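Local coordinates for protein UDP-N-acetylglucosamine 2-epimerase (Methanocaldococcus jannaschii, PDB 4NES) that probably catalyses the reversible epimerization at C-2 of UDP-N-acetylglucosamine, giving UDP-N-acetylmannosamine, and works as a homodimer of GT-B fold, at residues 226-229 against 230-234; 330-333 against 334-338; 187-190 against 191-194. All coordinates share one frame; numbering follows the deposited sequence.

Overall arrangement
From the N terminus, the chain first builds the seven-stranded parallel sheet, then reaches interaction 3 (187-190/191-194) in helix 186-195, which packs on helix 271-280. Interaction 1 (226-229/230-234) follows at the end of helix 215-232, just before strand 235-239 of the six-stranded sheet. Interaction 2 (330-333/334-338) comes last, in helix 327-338 after that sheet's edge strand 320-322. Each contact is local and closes only a helical turn; the three run in series, without nesting or crossing. Interactions 1 and 2, centres about 11 Å apart, touch where Y232 and I228 meet helix 327-338; interaction 3 stands apart, its centre about 26 and 29 Å from theirs.

Interaction 1: 226-229 against 230-234; sequences FEII and EIYDK
I228 and Y232 meet one turn apart, the isoleucine's CG2 lying 4.3 Å from the ring atom CD2 of Y232. The ring edge also comes to the backbone: CD2 is 3.5 Å from I228 O, near the ring plane. With CG anti to the carbonyl carbon (chi1 -62°), Y232 leans back over the preceding turn. A face of its ring carries I231 CG2, 3.6 Å above the plane and offset toward the rim. Alongside, E227 and I231 point the same way, CG of the former 4.0 Å from CD1 of the latter.

Behind them, helix 215-232 nears its C-terminal end, leading into strand 235-239 of the second Rossmann-like domain of the GT-B fold. I231 N reaches E227 O at 2.9 Å; D233 N to I229 O, 2.9 Å, is weak, its N-H...O angle only 120°. D233, with positive phi, is the first residue to leave helical geometry. K234 O is buried here without a partner in the model.

Toward helix 327-338, apolar contacts of I228 and Y232 mix with a Y232 OH bond to I331 O and an E227-K327 salt bridge. I229 O, given a weak, bent N-H bond, is also met by a water that weakly bridges to D233 OD1.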
loop_
_atom_site.group_PDB
_atom_site.type_symbol
_atom_site.label_atom_id
_atom_site.label_comp_id
_atom_site.label_asym_id
_atom_site.label_seq_id
_atom_site.Cartn_x
_atom_site.Cartn_y
_atom_site.Cartn_z
ATOM N N PHE A 226 27.955 -10.815 -24.894
ATOM C CA PHE A 226 28.816 -10.986 -26.067
ATOM C C PHE A 226 30.271 -11.224 -25.646
ATOM O O PHE A 226 30.979 -12.040 -26.238
ATOM C CB PHE A 226 28.753 -9.734 -26.941
ATOM C CG PHE A 226 27.676 -9.760 -27.990
ATOM C CD1 PHE A 226 26.343 -9.918 -27.643
ATOM C CD2 PHE A 226 27.997 -9.581 -29.327
ATOM C CE1 PHE A 226 25.355 -9.925 -28.614
ATOM C CE2 PHE A 226 27.011 -9.590 -30.302
ATOM C CZ PHE A 226 25.690 -9.758 -29.943
ATOM N N GLU A 227 30.703 -10.512 -24.609
ATOM C CA GLU A 227 32.078 -10.602 -24.142
ATOM C C GLU A 227 32.388 -11.915 -23.416
ATOM O O GLU A 227 33.462 -12.491 -23.608
ATOM C CB GLU A 227 32.390 -9.410 -23.247
ATOM C CG GLU A 227 33.814 -8.942 -23.314
ATOM C CD GLU A 227 33.960 -7.544 -22.784
ATOM O OE1 GLU A 227 33.555 -6.602 -23.494
ATOM O OE2 GLU A 227 34.469 -7.389 -21.658
ATOM N N ILE A 228 31.455 -12.368 -22.574
ATOM C CA ILE A 228 31.552 -13.674 -21.918
ATOM C C ILE A 228 31.800 -14.768 -22.940
ATOM O O ILE A 228 32.656 -15.630 -22.761
ATOM C CB ILE A 228 30.222 -14.043 -21.204
ATOM C CG1 ILE A 228 30.097 -13.350 -19.859
ATOM C CG2 ILE A 228 30.098 -15.558 -21.005
ATOM C CD1 ILE A 228 28.857 -13.801 -19.114
ATOM N N ILE A 229 31.015 -14.722 -24.011
ATOM C CA ILE A 229 31.082 -15.701 -25.075
ATOM C C ILE A 229 32.478 -15.741 -25.707
ATOM O O ILE A 229 33.035 -16.810 -25.944
ATOM C CB ILE A 229 30.038 -15.371 -26.146
ATOM C CG1 ILE A 229 28.624 -15.540 -25.579
ATOM C CG2 ILE A 229 30.255 -16.228 -27.384
ATOM C CD1 ILE A 229 27.543 -14.926 -26.442
ATOM N N GLU A 230 33.040 -14.568 -25.966
ATOM C CA GLU A 230 34.339 -14.469 -26.619
ATOM C C GLU A 230 35.483 -14.876 -25.699
ATOM O O GLU A 230 36.439 -15.519 -26.127
ATOM C CB GLU A 230 34.547 -13.040 -27.108
ATOM C CG GLU A 230 33.599 -12.653 -28.223
ATOM C CD GLU A 230 33.416 -11.157 -28.342
ATOM O OE1 GLU A 230 34.045 -10.409 -27.562
ATOM O OE2 GLU A 230 32.626 -10.731 -29.213
ATOM N N ILE A 231 35.380 -14.499 -24.430
ATOM C CA ILE A 231 36.451 -14.748 -23.475
ATOM C C ILE A 231 36.475 -16.202 -23.016
ATOM O O ILE A 231 37.543 -16.809 -22.912
ATOM C CB ILE A 231 36.342 -13.796 -22.262
ATOM C CG1 ILE A 231 36.732 -12.377 -22.683
ATOM C CG2 ILE A 231 37.208 -14.267 -21.104
ATOM C CD1 ILE A 231 36.531 -11.346 -21.600
ATOM N N TYR A 232 35.295 -16.766 -22.769
ATOM C CA TYR A 232 35.199 -18.108 -22.205
ATOM C C TYR A 232 34.805 -19.187 -23.215
ATOM O O TYR A 232 34.786 -20.374 -22.879
ATOM C CB TYR A 232 34.246 -18.103 -21.004
ATOM C CG TYR A 232 34.732 -17.221 -19.879
ATOM C CD1 TYR A 232 35.732 -17.655 -19.020
ATOM C CD2 TYR A 232 34.214 -15.948 -19.692
ATOM C CE1 TYR A 232 36.192 -16.854 -17.997
ATOM C CE2 TYR A 232 34.671 -15.134 -18.665
ATOM C CZ TYR A 232 35.661 -15.598 -17.820
ATOM O OH TYR A 232 36.127 -14.801 -16.801
ATOM N N ASP A 233 34.520 -18.770 -24.448
ATOM C CA ASP A 233 34.122 -19.680 -25.523
ATOM C C ASP A 233 32.955 -20.554 -25.080
ATOM O O ASP A 233 33.027 -21.784 -25.116
ATOM C CB ASP A 233 35.306 -20.534 -25.994
ATOM C CG ASP A 233 35.014 -21.267 -27.290
ATOM O OD1 ASP A 233 34.196 -20.764 -28.087
ATOM O OD2 ASP A 233 35.598 -22.349 -27.508
ATOM N N LYS A 234 31.876 -19.903 -24.655
ATOM C CA LYS A 234 30.743 -20.614 -24.087
ATOM C C LYS A 234 29.452 -20.331 -24.838
ATOM O O LYS A 234 29.187 -19.193 -25.229
ATOM C CB LYS A 234 30.572 -20.213 -22.623
ATOM C CG LYS A 234 30.395 -21.389 -21.698
ATOM C CD LYS A 234 31.581 -22.331 -21.773
ATOM C CE LYS A 234 32.513 -22.184 -20.589
ATOM N NZ LYS A 234 33.193 -23.478 -20.292
HETATM O O HOH W 1 33.438 -17.597 -28.766
#

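Interaction 2: 330-333 against 334-338; sequences LIKA and VEIML
K332 lays its aliphatic chain across I336 one turn on: CG lies 3.8 Å from CD1 of I336, and CE is 3.9 Å from the same methyl. The lysine's CG is anti to the backbone N (chi1 176°), and a bend at chi2 (63°) carries the rest of the chain over the isoleucine before it runs out extended. Its ammonium then comes to E335, with NZ 3.6 Å from OE2, a long salt bridge. E335, extended beyond CG, brings that same OE2 alongside the lysine stem as well, 3.9 Å from K332 CD, while the stems of the two charged chains leave the helix at different angles.

Farther round the helix the apolar pair is L330 and V334, with L330 CD1 4.2 Å from V334 CG2. That valine methyl also lies 3.3 Å from L330 O, close beside the carbonyl that accepts V334 N.

Beneath the side chains the i to i+4 bonds of helix 327-338 continue. I336 N reaches K332 O at 3.0 Å, and M337 N reaches A333 O; the bond from E335 N to I331 O is weak.

A333, V334 and selenomethionine M337 pack on I303 of strand 302-304, and A333 and M337 also touch I321 of strand 320-322. The helix is therefore amphipathic, flanking the parallel sheet of a GT-B, Rossmann-like domain. On its exposed side K332 and E335 attract each other over a distance that suggests a modest, solvent-screened pairing, while the lysine's methylenes shield part of I336; the buried face, made by L330, A333, V334 and M337, packs on the sheet.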
loop_
_atom_site.group_PDB
_atom_site.type_symbol
_atom_site.label_atom_id
_atom_site.label_comp_id
_atom_site.label_asym_id
_atom_site.label_seq_id
_atom_site.Cartn_x
_atom_site.Cartn_y
_atom_site.Cartn_z
ATOM N N LEU A 330 31.058 -8.770 -14.452
ATOM C CA LEU A 330 30.515 -10.000 -15.023
ATOM C C LEU A 330 31.636 -10.950 -15.442
ATOM O O LEU A 330 31.591 -12.146 -15.160
ATOM C CB LEU A 330 29.603 -9.678 -16.203
ATOM C CG LEU A 330 29.079 -10.865 -17.006
ATOM C CD1 LEU A 330 28.244 -11.788 -16.135
ATOM C CD2 LEU A 330 28.261 -10.350 -18.182
ATOM N N ILE A 331 32.657 -10.412 -16.102
ATOM C CA ILE A 331 33.776 -11.237 -16.539
ATOM C C ILE A 331 34.485 -11.898 -15.355
ATOM O O ILE A 331 34.752 -13.102 -15.381
ATOM C CB ILE A 331 34.782 -10.428 -17.392
ATOM C CG1 ILE A 331 34.126 -9.990 -18.703
ATOM C CG2 ILE A 331 36.034 -11.246 -17.675
ATOM C CD1 ILE A 331 33.526 -11.136 -19.506
ATOM N N LYS A 332 34.768 -11.118 -14.318
ATOM C CA LYS A 332 35.444 -11.649 -13.137
ATOM C C LYS A 332 34.578 -12.687 -12.430
ATOM O O LYS A 332 35.074 -13.728 -11.991
ATOM C CB LYS A 332 35.807 -10.532 -12.162
ATOM C CG LYS A 332 36.434 -11.027 -10.861
ATOM C CD LYS A 332 37.762 -11.738 -11.108
ATOM C CE LYS A 332 38.452 -12.095 -9.799
ATOM N NZ LYS A 332 39.868 -12.507 -10.010
ATOM N N ALA A 333 33.284 -12.401 -12.329
ATOM C CA ALA A 333 32.347 -13.328 -11.696
ATOM C C ALA A 333 32.275 -14.684 -12.402
ATOM O O ALA A 333 32.148 -15.721 -11.747
ATOM C CB ALA A 333 30.972 -12.706 -11.613
ATOM N N VAL A 334 32.338 -14.682 -13.730
ATOM C CA VAL A 334 32.321 -15.934 -14.473
ATOM C C VAL A 334 33.538 -16.778 -14.109
ATOM O O VAL A 334 33.420 -17.978 -13.869
ATOM C CB VAL A 334 32.233 -15.699 -15.996
ATOM C CG1 VAL A 334 32.453 -16.991 -16.752
ATOM C CG2 VAL A 334 30.883 -15.100 -16.364
ATOM N N GLU A 335 34.707 -16.143 -14.043
ATOM C CA GLU A 335 35.919 -16.850 -13.643
ATOM C C GLU A 335 35.784 -17.451 -12.244
ATOM O O GLU A 335 36.102 -18.620 -12.029
ATOM C CB GLU A 335 37.130 -15.920 -13.697
ATOM C CG GLU A 335 38.452 -16.625 -13.458
ATOM C CD GLU A 335 39.635 -15.690 -13.586
ATOM O OE1 GLU A 335 40.581 -16.022 -14.332
ATOM O OE2 GLU A 335 39.619 -14.623 -12.938
ATOM N N ILE A 336 35.303 -16.647 -11.300
ATOM C CA ILE A 336 35.120 -17.090 -9.923
ATOM C C ILE A 336 34.153 -18.268 -9.865
ATOM O O ILE A 336 34.442 -19.292 -9.245
ATOM C CB ILE A 336 34.587 -15.942 -9.042
ATOM C CG1 ILE A 336 35.626 -14.813 -8.955
ATOM C CG2 ILE A 336 34.212 -16.444 -7.650
ATOM C CD1 ILE A 336 35.102 -13.540 -8.322
HETATM N N MSE A 337 33.015 -18.129 -10.533
HETATM C CA MSE A 337 31.972 -19.148 -10.449
HETATM C C MSE A 337 32.296 -20.425 -11.230
HETATM O O MSE A 337 31.846 -21.507 -10.863
HETATM C CB MSE A 337 30.629 -18.560 -10.876
HETATM C CG MSE A 337 30.090 -17.529 -9.901
HETATM SE SE MSE A 337 30.165 -18.189 -8.063
HETATM C CE MSE A 337 28.405 -17.636 -7.481
ATOM N N LEU A 338 33.084 -20.297 -12.294
ATOM C CA LEU A 338 33.546 -21.452 -13.066
ATOM C C LEU A 338 34.418 -22.380 -12.218
ATOM O O LEU A 338 34.471 -23.589 -12.457
ATOM C CB LEU A 338 34.345 -20.976 -14.282
ATOM C CG LEU A 338 33.853 -21.274 -15.698
ATOM C CD1 LEU A 338 32.369 -21.597 -15.737
ATOM C CD2 LEU A 338 34.176 -20.101 -16.610
#

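Interaction 3: 187-190 against 191-194; sequences NVRA and FFNS
R189 carries the side-chain contacts here, running alongside F192 and crossing N193. Its NH2 comes within 3.8 Å of F192 CD2, with guanidinium and ring planes 83° apart: a glancing approach of a charged N-H group to the ring carbon, neither face nor edge. On N193 the amide lies more nearly parallel to the guanidinium, 23° between planes, and ND2 is 3.8 Å from R189 CG. Bends at chi2 and chi3 fold the arginine forward over this turn. The contact buries NE, which has no partner in the model.

Backbone bonds join the same residues one turn apart: F192 N to V188 O at 3.0 Å and N193 N to R189 O at 2.9 Å, both regular alpha-helical. Helix 186-195 lies between the last strand of the N-terminal sheet and the first of the C-terminal one, strand 201-205, in this GT-B enzyme. V188, F191 and F192 face helix 271-280, touching E273, M276 and N280 between them. The side chain of F191 is about 8 Å from a bound UDP, near it but not in contact.

Two further contacts involve backbone carbonyls. The F191 ring sets its edge to V188 O, in plane, with CD2 4.0 Å away. S194 OG turns back to donate to F191 O.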
loop_
_atom_site.group_PDB
_atom_site.type_symbol
_atom_site.label_atom_id
_atom_site.label_comp_id
_atom_site.label_asym_id
_atom_site.label_seq_id
_atom_site.Cartn_x
_atom_site.Cartn_y
_atom_site.Cartn_z
ATOM N N ASN A 187 9.298 -37.023 -22.850
ATOM C CA ASN A 187 9.071 -35.801 -23.614
ATOM C C ASN A 187 9.948 -34.640 -23.123
ATOM O O ASN A 187 10.475 -33.874 -23.930
ATOM C CB ASN A 187 7.588 -35.396 -23.586
ATOM C CG ASN A 187 6.718 -36.265 -24.494
ATOM O OD1 ASN A 187 7.202 -37.189 -25.133
ATOM N ND2 ASN A 187 5.427 -35.951 -24.560
ATOM N N VAL A 188 10.108 -34.512 -21.809
ATOM C CA VAL A 188 10.965 -33.458 -21.259
ATOM C C VAL A 188 12.419 -33.678 -21.665
ATOM O O VAL A 188 13.105 -32.744 -22.086
ATOM C CB VAL A 188 10.834 -33.363 -19.728
ATOM C CG1 VAL A 188 11.772 -32.301 -19.180
ATOM C CG2 VAL A 188 9.405 -33.014 -19.355
ATOM N N ARG A 189 12.883 -34.920 -21.565
ATOM C CA ARG A 189 14.242 -35.256 -21.975
ATOM C C ARG A 189 14.460 -34.966 -23.458
ATOM O O ARG A 189 15.516 -34.469 -23.852
ATOM C CB ARG A 189 14.504 -36.736 -21.697
ATOM C CG ARG A 189 15.876 -37.239 -22.106
ATOM C CD ARG A 189 16.801 -37.360 -20.904
ATOM N NE ARG A 189 17.903 -36.405 -20.958
ATOM C CZ ARG A 189 18.813 -36.257 -19.999
ATOM N NH1 ARG A 189 18.753 -37.003 -18.905
ATOM N NH2 ARG A 189 19.779 -35.362 -20.133
ATOM N N ALA A 190 13.454 -35.263 -24.274
ATOM C CA ALA A 190 13.538 -35.007 -25.710
ATOM C C ALA A 190 13.635 -33.511 -26.014
ATOM O O ALA A 190 14.419 -33.098 -26.877
ATOM C CB ALA A 190 12.359 -35.653 -26.435
ATOM N N PHE A 191 12.860 -32.698 -25.305
ATOM C CA PHE A 191 12.971 -31.255 -25.450
ATOM C C PHE A 191 14.388 -30.809 -25.121
ATOM O O PHE A 191 15.014 -30.067 -25.888
ATOM C CB PHE A 191 12.005 -30.529 -24.510
ATOM C CG PHE A 191 12.453 -29.125 -24.169
ATOM C CD1 PHE A 191 12.158 -28.069 -25.013
ATOM C CD2 PHE A 191 13.197 -28.871 -23.017
ATOM C CE1 PHE A 191 12.575 -26.780 -24.712
ATOM C CE2 PHE A 191 13.634 -27.591 -22.721
ATOM C CZ PHE A 191 13.319 -26.549 -23.567
ATOM N N PHE A 192 14.883 -31.254 -23.968
ATOM C CA PHE A 192 16.207 -30.856 -23.501
ATOM C C PHE A 192 17.259 -31.190 -24.546
ATOM O O PHE A 192 18.088 -30.350 -24.884
ATOM C CB PHE A 192 16.545 -31.540 -22.175
ATOM C CG PHE A 192 17.929 -31.238 -21.681
ATOM C CD1 PHE A 192 18.180 -30.094 -20.938
ATOM C CD2 PHE A 192 18.986 -32.087 -21.972
ATOM C CE1 PHE A 192 19.462 -29.810 -20.490
ATOM C CE2 PHE A 192 20.265 -31.807 -21.529
ATOM C CZ PHE A 192 20.503 -30.668 -20.783
ATOM N N ASN A 193 17.218 -32.413 -25.067
ATOM C CA ASN A 193 18.178 -32.839 -26.079
ATOM C C ASN A 193 18.040 -32.081 -27.396
ATOM O O ASN A 193 19.006 -31.970 -28.146
ATOM C CB ASN A 193 18.086 -34.351 -26.317
ATOM C CG ASN A 193 18.579 -35.157 -25.135
ATOM O OD1 ASN A 193 19.381 -34.678 -24.333
ATOM N ND2 ASN A 193 18.099 -36.395 -25.020
ATOM N N SER A 194 16.849 -31.556 -27.677
ATOM C CA SER A 194 16.630 -30.772 -28.891
ATOM C C SER A 194 17.267 -29.390 -28.771
ATOM O O SER A 194 17.749 -28.829 -29.759
ATOM C CB SER A 194 15.134 -30.634 -29.197
ATOM O OG SER A 194 14.491 -29.719 -28.319
#